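PDB 6LRG: Alr4995 protein from Nostoc sp., which probably breaks down arginine, pairing an arginine dihydrolase module that forms ornithine with a C-terminal Rossmann-fold module that acts on ornithine. Local coordinates for residues 125-130 / 270-275; 152-157 / 275-280; 291-296 / 326-331. All coordinates share one frame; numbering follows the deposited sequence.

Contact 1: 125-130 / 270-275; sequences LDREGR and TEPVRD
Glu-271 reaches across to the turn at 125-130 and meets two of its side chains, Leu-125 with its stem and Arg-127 with its carboxylate. At the stem, CB and CG of Glu-271 each lie 4.0 Å from CD2 of Leu-125, so the aliphatic part is packed against one methyl. The chain then bends at CB-CG (chi2 -66°), which sets the carboxylate carbon CD against the same methyl and brings the oxygens to Arg-127. OE1 ends 2.5 Å from NH1 of Arg-127, a short salt bridge with a bent hydrogen bond. It lies near the guanidinium plane, while NH1 approaches the carboxylate on its syn side, 27° out of plane. OE2 stays farther off, 3.3 Å from the same NH1. Arg-268 adds a weak, long ion pair to OE1.

Next to it, the Pro-272 ring faces the turn, CG lying 4.1 Å from CA of Gly-129 and CD touching Leu-125. A water ties the backbones beside the ring, donating to O of Gly-129 and O of Pro-272 and accepting weakly from N of Arg-274. The Arg-274 guanidinium has CG of Arg-130 over one face, and its NH1 makes a salt bridge to Glu-276; its approach to Glu-128 is less certain in the model.

The turn braces itself as well. Arg-130 grips Asp-126 side-on, NE to OD2 at 2.7 Å and NH2 to OD1 at 3.0 Å, and its backbone N also donates to OD2. Asp-126 to Gly-129 form a type I beta turn, closed by Gly-129, whose positive phi suits a residue without a side chain. This is the connection of a beta hairpin, with the type I turn within it, joining strands 123-125 and 132-136 in the dimethylarginine dimethylhydrolase-like module, with the 270-275 loop lying against it.

Contact 2: 152-157 / 275-280; sequences LDIEVL and DEVHAN
Glu-155 and Asn-280 run side by side and point the same way, their flat ends turned 31° from each other. Both have CG anti to the backbone N (chi1 -170° for Glu-155), which lays the two stems together: CG of Glu-155 is 3.5 Å from CB of Asn-280. At the far end ND2 of Asn-280 donates to OE2 of Glu-155 over 3.0 Å. The oxygen lies in the amide plane and receives the hydrogen on its anti lone pair, away from OE1. That carboxylate is busy elsewhere too, since Tyr-282 also bonds OE2 and Arg-199 makes a salt bridge to OE1; with so many partners its rotation is probably well fixed.

The two residues share a side of the sheet because they form a parallel beta bridge. N of Asn-280 donates to O of Ile-154 at 3.2 Å, and N of Val-156 donates to O of Asn-280 at 2.8 Å. Here strands 155-160 and 280-292 begin to pair in the middle of a mixed sheet, with strand 132-136 on the other flank of 155-160.

Ahead of the bridge the orientations differ. Asp-153, the first residue to leave the helix 145-152, swings its carboxylate alongside the backbone of His-278 and Ala-279; OD1 takes only a weak bond from N of Ala-279, at 3.3 Å. Val-277 faces the opposite segment, and its CG2 sits 3.2 Å from O of Asp-153. Its other methyl, CG1, lies 4.3 Å from CG1 of Ile-154, whose CB leads away from the 275-280 loop and whose side chain packs on Leu-76 and Leu-132.

Contact 3: 291-296 / 326-331; sequences EGHLLD and QSTSAA
Gly-292 and Ser-329 exchange two backbone hydrogen bonds, N of Gly-292 to O of Ser-329 at 3.0 Å and N of Ser-329 to O of Gly-292 at 2.7 Å. They form the hydrogen-bonded pair of an antiparallel ladder; Glu-291 and Ala-330, one step along, are the non-hydrogen-bonded pair. CA of Glu-291 adds a C-H contact to O of Ser-329.

One side chain contributes a polar bond. His-293 is the centre of an inverse gamma turn just past the strand end, and its ring reaches back with CG beside the backbone N (chi1 -55°). NE2 donates to O of Gln-326 at 3.2 Å; that oxygen lies at the ring edge, in plane, but the bond arrives from above the carbonyl plane. CD2 of the same edge faces O of Ser-327 at 3.4 Å. Across the ring, ND1 is held by Glu-450, so both nitrogens are engaged, which probably fixes the rotation of the ring.

Apolar contacts fill in along the ladder. CD1 of Leu-294 rests against CB of Ala-331 at 3.6 Å and also touches the backbone between Ala-330 and Ala-331. CG of Glu-291 lies against CB of Ala-330, while its carboxylate pairs with Arg-289.

Strand 313-320 flanks 329-337 on its other side, with Phe-319 touching both Leu-294 and Ala-331, and Ile-300 of helix 299-310 packs on the same two residues. A second subunit closes in here: Asp-114 of that subunit hydrogen-bonds OG of Ser-327, which also bonds N of Gln-324, and its Ile-300 packs on Leu-295.

In the fold
Contacts 1 and 2 are neighbours, their centres about 10 Å apart, and the loop from 270 to 280 runs through both, with Asp-275 common to the two. They touch directly: O of Gly-129 is 3.4 Å from CG1 of Val-277, and CD1 of Leu-125 is 4.1 Å from CD1 of Ile-154. Contact 3 stands apart, its centre about 43 Å from that of contact 2 and about 50 Å from that of contact 1. One sheet nevertheless connects all three: contact 1 lies at the hairpin of 123-125, an edge strand within this chain, while strand 280-292 starts at contact 2 and ends at contact 3, where a second subunit approaches.

Contact 1: 125-130 / 270-275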
loop_
_atom_site.group_PDB
_atom_site.type_symbol
_atom_site.label_atom_id
_atom_site.label_comp_id
_atom_site.label_asym_id
_atom_site.label_seq_id
_atom_site.Cartn_x
_atom_site.Cartn_y
_atom_site.Cartn_z
ATOM N N LEU B 125 -46.462 -10.174 -18.606
ATOM C CA LEU B 125 -46.836 -11.197 -19.555
ATOM C C LEU B 125 -46.012 -11.068 -20.831
ATOM O O LEU B 125 -45.686 -9.966 -21.276
ATOM C CB LEU B 125 -48.320 -11.095 -19.863
ATOM C CG LEU B 125 -49.160 -12.361 -19.857
ATOM C CD1 LEU B 125 -48.851 -13.209 -18.647
ATOM C CD2 LEU B 125 -50.631 -11.973 -19.867
ATOM N N ASP B 126 -45.639 -12.206 -21.392
ATOM C CA ASP B 126 -45.129 -12.226 -22.754
ATOM C C ASP B 126 -46.299 -11.876 -23.677
ATOM O O ASP B 126 -47.376 -12.482 -23.578
ATOM C CB ASP B 126 -44.525 -13.593 -23.088
ATOM C CG ASP B 126 -44.104 -13.708 -24.537
ATOM O OD1 ASP B 126 -43.109 -13.052 -24.924
ATOM O OD2 ASP B 126 -44.766 -14.472 -25.276
ATOM N N ARG B 127 -46.099 -10.895 -24.552
ATOM C CA ARG B 127 -47.216 -10.316 -25.299
ATOM C C ARG B 127 -47.841 -11.299 -26.286
ATOM O O ARG B 127 -48.994 -11.138 -26.675
ATOM C CB ARG B 127 -46.764 -9.051 -26.005
ATOM C CG ARG B 127 -46.191 -8.028 -25.041
ATOM C CD ARG B 127 -47.257 -7.105 -24.477
ATOM N NE ARG B 127 -48.124 -7.747 -23.495
ATOM C CZ ARG B 127 -49.434 -7.927 -23.643
ATOM N NH1 ARG B 127 -50.135 -8.517 -22.684
ATOM N NH2 ARG B 127 -50.045 -7.520 -24.745
ATOM N N GLU B 128 -47.107 -12.343 -26.652
ATOM C CA GLU B 128 -47.712 -13.420 -27.426
ATOM C C GLU B 128 -48.276 -14.472 -26.479
ATOM O O GLU B 128 -48.756 -15.501 -26.923
ATOM C CB GLU B 128 -46.706 -14.054 -28.398
ATOM C CG GLU B 128 -46.422 -13.242 -29.670
ATOM C CD GLU B 128 -47.672 -12.626 -30.313
ATOM O OE1 GLU B 128 -48.605 -13.382 -30.695
ATOM O OE2 GLU B 128 -47.710 -11.378 -30.449
ATOM N N GLY B 129 -48.202 -14.220 -25.175
ATOM C CA GLY B 129 -48.874 -15.054 -24.191
ATOM C C GLY B 129 -48.259 -16.414 -23.913
ATOM O O GLY B 129 -48.941 -17.310 -23.412
ATOM N N ARG B 130 -46.974 -16.572 -24.215
ATOM C CA ARG B 130 -46.314 -17.873 -24.083
ATOM C C ARG B 130 -45.924 -18.197 -22.631
ATOM O O ARG B 130 -46.025 -19.348 -22.184
ATOM C CB ARG B 130 -45.086 -17.921 -24.998
ATOM C CG ARG B 130 -45.419 -17.650 -26.486
ATOM C CD ARG B 130 -44.167 -17.410 -27.326
ATOM N NE ARG B 130 -43.452 -16.199 -26.926
ATOM C CZ ARG B 130 -42.226 -15.885 -27.336
ATOM N NH1 ARG B 130 -41.577 -16.697 -28.153
ATOM N NH2 ARG B 130 -41.644 -14.762 -26.931
ATOM N N THR B 270 -57.484 -6.811 -20.455
ATOM C CA THR B 270 -57.754 -7.655 -21.627
ATOM C C THR B 270 -56.483 -8.392 -22.072
ATOM O O THR B 270 -55.686 -7.840 -22.836
ATOM C CB THR B 270 -58.275 -6.813 -22.840
ATOM O OG1 THR B 270 -59.535 -6.208 -22.525
ATOM C CG2 THR B 270 -58.461 -7.681 -24.079
ATOM N N GLU B 271 -56.279 -9.628 -21.620
ATOM C CA GLU B 271 -54.996 -10.293 -21.876
ATOM C C GLU B 271 -55.092 -11.576 -22.723
ATOM O O GLU B 271 -56.131 -12.238 -22.733
ATOM C CB GLU B 271 -54.289 -10.592 -20.536
ATOM C CG GLU B 271 -53.713 -9.359 -19.796
ATOM C CD GLU B 271 -52.560 -8.648 -20.529
ATOM O OE1 GLU B 271 -52.506 -8.667 -21.779
ATOM O OE2 GLU B 271 -51.705 -8.040 -19.847
ATOM N N PRO B 272 -53.984 -11.937 -23.424
ATOM C CA PRO B 272 -53.942 -13.073 -24.367
ATOM C C PRO B 272 -53.954 -14.474 -23.738
ATOM O O PRO B 272 -52.864 -14.957 -23.418
ATOM C CB PRO B 272 -52.598 -12.861 -25.093
ATOM C CG PRO B 272 -51.724 -12.175 -24.062
ATOM C CD PRO B 272 -52.682 -11.225 -23.382
ATOM N N VAL B 273 -55.114 -15.122 -23.604
ATOM C CA VAL B 273 -55.148 -16.505 -23.099
ATOM C C VAL B 273 -54.990 -17.560 -24.176
ATOM O O VAL B 273 -55.832 -17.685 -25.064
ATOM C CB VAL B 273 -56.433 -16.822 -22.375
ATOM C CG1 VAL B 273 -56.348 -18.226 -21.763
ATOM C CG2 VAL B 273 -56.648 -15.814 -21.319
ATOM N N ARG B 274 -53.938 -18.358 -24.062
ATOM C CA ARG B 274 -53.583 -19.249 -25.143
ATOM C C ARG B 274 -53.872 -20.725 -24.933
ATOM O O ARG B 274 -53.723 -21.286 -23.844
ATOM C CB ARG B 274 -52.097 -19.104 -25.466
ATOM C CG ARG B 274 -51.761 -17.985 -26.416
ATOM C CD ARG B 274 -50.258 -17.914 -26.623
ATOM N NE ARG B 274 -49.715 -18.856 -27.606
ATOM C CZ ARG B 274 -48.992 -18.508 -28.672
ATOM N NH1 ARG B 274 -48.535 -19.443 -29.498
ATOM N NH2 ARG B 274 -48.714 -17.233 -28.910
ATOM N N ASP B 275 -54.420 -21.283 -25.999
ATOM C CA ASP B 275 -53.887 -22.462 -26.653
ATOM C C ASP B 275 -52.917 -23.310 -25.769
ATOM O O ASP B 275 -53.411 -23.989 -24.877
ATOM C CB ASP B 275 -53.280 -21.932 -27.975
ATOM C CG ASP B 275 -52.386 -22.907 -28.674
ATOM O OD1 ASP B 275 -52.892 -23.754 -29.450
ATOM O OD2 ASP B 275 -51.163 -22.770 -28.489
HETATM O O HOH W 1 -51.644 -16.973 -22.711
#

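Contact 2: 152-157 / 275-280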
loop_
_atom_site.group_PDB
_atom_site.type_symbol
_atom_site.label_atom_id
_atom_site.label_comp_id
_atom_site.label_asym_id
_atom_site.label_seq_id
_atom_site.Cartn_x
_atom_site.Cartn_y
_atom_site.Cartn_z
ATOM N N LEU B 152 -53.047 -18.935 -12.716
ATOM C CA LEU B 152 -53.176 -18.363 -14.041
ATOM C C LEU B 152 -52.939 -19.417 -15.132
ATOM O O LEU B 152 -53.058 -19.114 -16.316
ATOM C CB LEU B 152 -52.214 -17.195 -14.208
ATOM C CG LEU B 152 -52.387 -16.046 -13.204
ATOM C CD1 LEU B 152 -51.506 -14.873 -13.584
ATOM C CD2 LEU B 152 -53.826 -15.593 -13.100
ATOM N N ASP B 153 -52.617 -20.644 -14.716
ATOM C CA ASP B 153 -52.348 -21.763 -15.626
ATOM C C ASP B 153 -51.369 -21.373 -16.731
ATOM O O ASP B 153 -51.704 -21.412 -17.914
ATOM C CB ASP B 153 -53.659 -22.272 -16.236
ATOM C CG ASP B 153 -53.532 -23.663 -16.851
ATOM O OD1 ASP B 153 -53.083 -24.617 -16.158
ATOM O OD2 ASP B 153 -53.890 -23.792 -18.045
ATOM N N ILE B 154 -50.156 -20.997 -16.341
ATOM C CA ILE B 154 -49.184 -20.490 -17.298
ATOM C C ILE B 154 -47.767 -20.795 -16.809
ATOM O O ILE B 154 -47.577 -21.119 -15.641
ATOM C CB ILE B 154 -49.391 -18.968 -17.531
ATOM C CG1 ILE B 154 -48.658 -18.486 -18.782
ATOM C CG2 ILE B 154 -49.004 -18.164 -16.311
ATOM C CD1 ILE B 154 -49.223 -17.215 -19.342
ATOM N N GLU B 155 -46.792 -20.745 -17.715
ATOM C CA GLU B 155 -45.398 -20.999 -17.367
ATOM C C GLU B 155 -44.783 -19.747 -16.744
ATOM O O GLU B 155 -44.807 -18.673 -17.355
ATOM C CB GLU B 155 -44.576 -21.427 -18.592
ATOM C CG GLU B 155 -43.187 -21.939 -18.208
ATOM C CD GLU B 155 -42.265 -22.207 -19.395
ATOM O OE1 GLU B 155 -42.015 -21.273 -20.199
ATOM O OE2 GLU B 155 -41.763 -23.349 -19.501
ATOM N N VAL B 156 -44.247 -19.880 -15.530
ATOM C CA VAL B 156 -43.660 -18.738 -14.828
ATOM C C VAL B 156 -42.136 -18.813 -14.829
ATOM O O VAL B 156 -41.548 -19.827 -14.442
ATOM C CB VAL B 156 -44.168 -18.647 -13.366
ATOM C CG1 VAL B 156 -43.500 -17.488 -12.617
ATOM C CG2 VAL B 156 -45.688 -18.498 -13.340
ATOM N N LEU B 157 -41.516 -17.726 -15.271
ATOM C CA LEU B 157 -40.068 -17.584 -15.293
ATOM C C LEU B 157 -39.637 -16.543 -14.278
ATOM O O LEU B 157 -40.030 -15.383 -14.390
ATOM C CB LEU B 157 -39.602 -17.165 -16.685
ATOM C CG LEU B 157 -40.188 -17.911 -17.882
ATOM C CD1 LEU B 157 -39.632 -17.329 -19.161
ATOM C CD2 LEU B 157 -39.873 -19.385 -17.802
ATOM N N ASP B 275 -54.420 -21.283 -25.999
ATOM C CA ASP B 275 -53.887 -22.462 -26.653
ATOM C C ASP B 275 -52.917 -23.310 -25.769
ATOM O O ASP B 275 -53.411 -23.989 -24.877
ATOM C CB ASP B 275 -53.280 -21.932 -27.975
ATOM C CG ASP B 275 -52.386 -22.907 -28.674
ATOM O OD1 ASP B 275 -52.892 -23.754 -29.450
ATOM O OD2 ASP B 275 -51.163 -22.770 -28.489
ATOM N N GLU B 276 -51.591 -23.291 -25.972
ATOM C CA GLU B 276 -50.699 -24.237 -25.248
ATOM C C GLU B 276 -50.816 -24.211 -23.733
ATOM O O GLU B 276 -50.921 -25.270 -23.091
ATOM C CB GLU B 276 -49.198 -24.014 -25.532
ATOM C CG GLU B 276 -48.796 -23.419 -26.837
ATOM C CD GLU B 276 -48.821 -21.911 -26.797
ATOM O OE1 GLU B 276 -49.193 -21.353 -25.735
ATOM O OE2 GLU B 276 -48.472 -21.292 -27.827
ATOM N N VAL B 277 -50.785 -22.995 -23.185
ATOM C CA VAL B 277 -50.326 -22.768 -21.823
ATOM C C VAL B 277 -50.905 -23.742 -20.817
ATOM O O VAL B 277 -52.045 -24.218 -20.922
ATOM C CB VAL B 277 -50.622 -21.340 -21.349
ATOM C CG1 VAL B 277 -50.082 -20.333 -22.359
ATOM C CG2 VAL B 277 -52.119 -21.147 -21.105
ATOM N N HIS B 278 -50.050 -24.091 -19.881
ATOM C CA HIS B 278 -50.483 -24.778 -18.710
ATOM C C HIS B 278 -49.495 -24.375 -17.623
ATOM O O HIS B 278 -48.495 -23.708 -17.897
ATOM C CB HIS B 278 -50.550 -26.295 -18.946
ATOM C CG HIS B 278 -49.253 -26.913 -19.371
ATOM N ND1 HIS B 278 -48.438 -27.609 -18.499
ATOM C CD2 HIS B 278 -48.641 -26.962 -20.579
ATOM C CE1 HIS B 278 -47.376 -28.050 -19.151
ATOM N NE2 HIS B 278 -47.474 -27.671 -20.413
ATOM N N ALA B 279 -49.807 -24.752 -16.392
ATOM C CA ALA B 279 -49.000 -24.394 -15.243
ATOM C C ALA B 279 -47.607 -25.016 -15.319
ATOM O O ALA B 279 -47.442 -26.237 -15.344
ATOM C CB ALA B 279 -49.705 -24.822 -13.953
ATOM N N ASN B 280 -46.600 -24.162 -15.357
ATOM C CA ASN B 280 -45.252 -24.643 -15.221
ATOM C C ASN B 280 -44.440 -23.737 -14.295
ATOM O O ASN B 280 -44.345 -22.530 -14.512
ATOM C CB ASN B 280 -44.586 -24.754 -16.583
ATOM C CG ASN B 280 -43.363 -25.618 -16.537
ATOM O OD1 ASN B 280 -43.313 -26.581 -15.767
ATOM N ND2 ASN B 280 -42.351 -25.274 -17.331
#

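Contact 3: 291-296 / 326-331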
loop_
_atom_site.group_PDB
_atom_site.type_symbol
_atom_site.label_atom_id
_atom_site.label_comp_id
_atom_site.label_asym_id
_atom_site.label_seq_id
_atom_site.Cartn_x
_atom_site.Cartn_y
_atom_site.Cartn_z
ATOM N N GLU B 291 -27.958 -27.706 13.116
ATOM C CA GLU B 291 -27.791 -27.887 14.559
ATOM C C GLU B 291 -26.450 -27.360 15.061
ATOM O O GLU B 291 -25.430 -27.511 14.395
ATOM C CB GLU B 291 -27.908 -29.363 14.935
ATOM C CG GLU B 291 -29.321 -29.843 15.205
ATOM C CD GLU B 291 -29.410 -31.356 15.371
ATOM O OE1 GLU B 291 -28.527 -31.934 16.057
ATOM O OE2 GLU B 291 -30.384 -31.957 14.853
ATOM N N GLY B 292 -26.451 -26.760 16.245
ATOM C CA GLY B 292 -25.224 -26.285 16.851
ATOM C C GLY B 292 -25.490 -25.141 17.800
ATOM O O GLY B 292 -26.591 -24.997 18.324
ATOM N N HIS B 293 -24.470 -24.329 18.041
ATOM C CA HIS B 293 -24.641 -23.108 18.813
ATOM C C HIS B 293 -25.057 -22.029 17.821
ATOM O O HIS B 293 -24.250 -21.207 17.409
ATOM C CB HIS B 293 -23.345 -22.749 19.556
ATOM C CG HIS B 293 -22.817 -23.854 20.427
ATOM N ND1 HIS B 293 -21.527 -24.331 20.326
ATOM C CD2 HIS B 293 -23.400 -24.564 21.423
ATOM C CE1 HIS B 293 -21.341 -25.295 21.212
ATOM N NE2 HIS B 293 -22.462 -25.455 21.895
ATOM N N LEU B 294 -26.323 -22.064 17.419
ATOM C CA LEU B 294 -26.782 -21.326 16.251
ATOM C C LEU B 294 -26.738 -19.820 16.431
ATOM O O LEU B 294 -26.358 -19.085 15.525
ATOM C CB LEU B 294 -28.208 -21.758 15.891
ATOM C CG LEU B 294 -28.372 -23.223 15.479
ATOM C CD1 LEU B 294 -29.826 -23.573 15.134
ATOM C CD2 LEU B 294 -27.449 -23.519 14.323
ATOM N N LEU B 295 -27.150 -19.368 17.602
ATOM C CA LEU B 295 -27.346 -17.955 17.846
ATOM C C LEU B 295 -26.058 -17.194 18.017
ATOM O O LEU B 295 -25.980 -16.034 17.616
ATOM C CB LEU B 295 -28.212 -17.752 19.083
ATOM C CG LEU B 295 -29.657 -18.186 18.871
ATOM C CD1 LEU B 295 -30.439 -18.081 20.169
ATOM C CD2 LEU B 295 -30.293 -17.344 17.769
ATOM N N ASP B 296 -25.048 -17.830 18.602
ATOM C CA ASP B 296 -23.826 -17.105 18.936
ATOM C C ASP B 296 -22.655 -17.415 18.015
ATOM O O ASP B 296 -21.704 -16.648 17.937
ATOM C CB ASP B 296 -23.422 -17.362 20.402
ATOM C CG ASP B 296 -23.178 -18.830 20.711
ATOM O OD1 ASP B 296 -24.023 -19.671 20.320
ATOM O OD2 ASP B 296 -22.158 -19.137 21.370
ATOM N N GLN B 326 -24.015 -23.643 26.392
ATOM C CA GLN B 326 -23.335 -24.759 25.725
ATOM C C GLN B 326 -24.287 -25.826 25.183
ATOM O O GLN B 326 -23.856 -26.747 24.500
ATOM C CB GLN B 326 -22.337 -25.418 26.678
ATOM C CG GLN B 326 -21.136 -24.540 27.006
ATOM C CD GLN B 326 -20.394 -24.087 25.764
ATOM O OE1 GLN B 326 -20.426 -24.756 24.729
ATOM N NE2 GLN B 326 -19.721 -22.947 25.859
ATOM N N SER B 327 -25.574 -25.729 25.498
ATOM C CA SER B 327 -26.547 -26.596 24.839
ATOM C C SER B 327 -26.560 -26.320 23.338
ATOM O O SER B 327 -26.383 -25.177 22.902
ATOM C CB SER B 327 -27.954 -26.392 25.404
ATOM O OG SER B 327 -27.994 -26.606 26.802
ATOM N N THR B 328 -26.783 -27.357 22.541
ATOM C CA THR B 328 -26.953 -27.136 21.122
ATOM C C THR B 328 -28.408 -26.722 20.857
ATOM O O THR B 328 -29.322 -27.083 21.612
ATOM C CB THR B 328 -26.563 -28.386 20.304
ATOM O OG1 THR B 328 -27.039 -29.554 20.968
ATOM C CG2 THR B 328 -25.045 -28.485 20.182
ATOM N N SER B 329 -28.610 -25.906 19.830
ATOM C CA SER B 329 -29.958 -25.541 19.385
ATOM C C SER B 329 -30.215 -26.150 17.998
ATOM O O SER B 329 -29.293 -26.619 17.332
ATOM C CB SER B 329 -30.133 -24.017 19.351
ATOM O OG SER B 329 -30.179 -23.458 20.659
ATOM N N ALA B 330 -31.463 -26.156 17.554
ATOM C CA ALA B 330 -31.741 -26.669 16.216
ATOM C C ALA B 330 -32.696 -25.754 15.496
ATOM O O ALA B 330 -33.540 -25.102 16.119
ATOM C CB ALA B 330 -32.301 -28.080 16.283
ATOM N N ALA B 331 -32.550 -25.694 14.179
ATOM C CA ALA B 331 -33.430 -24.884 13.360
ATOM C C ALA B 331 -33.808 -25.667 12.117
ATOM O O ALA B 331 -32.991 -26.381 11.553
ATOM C CB ALA B 331 -32.771 -23.558 12.993
#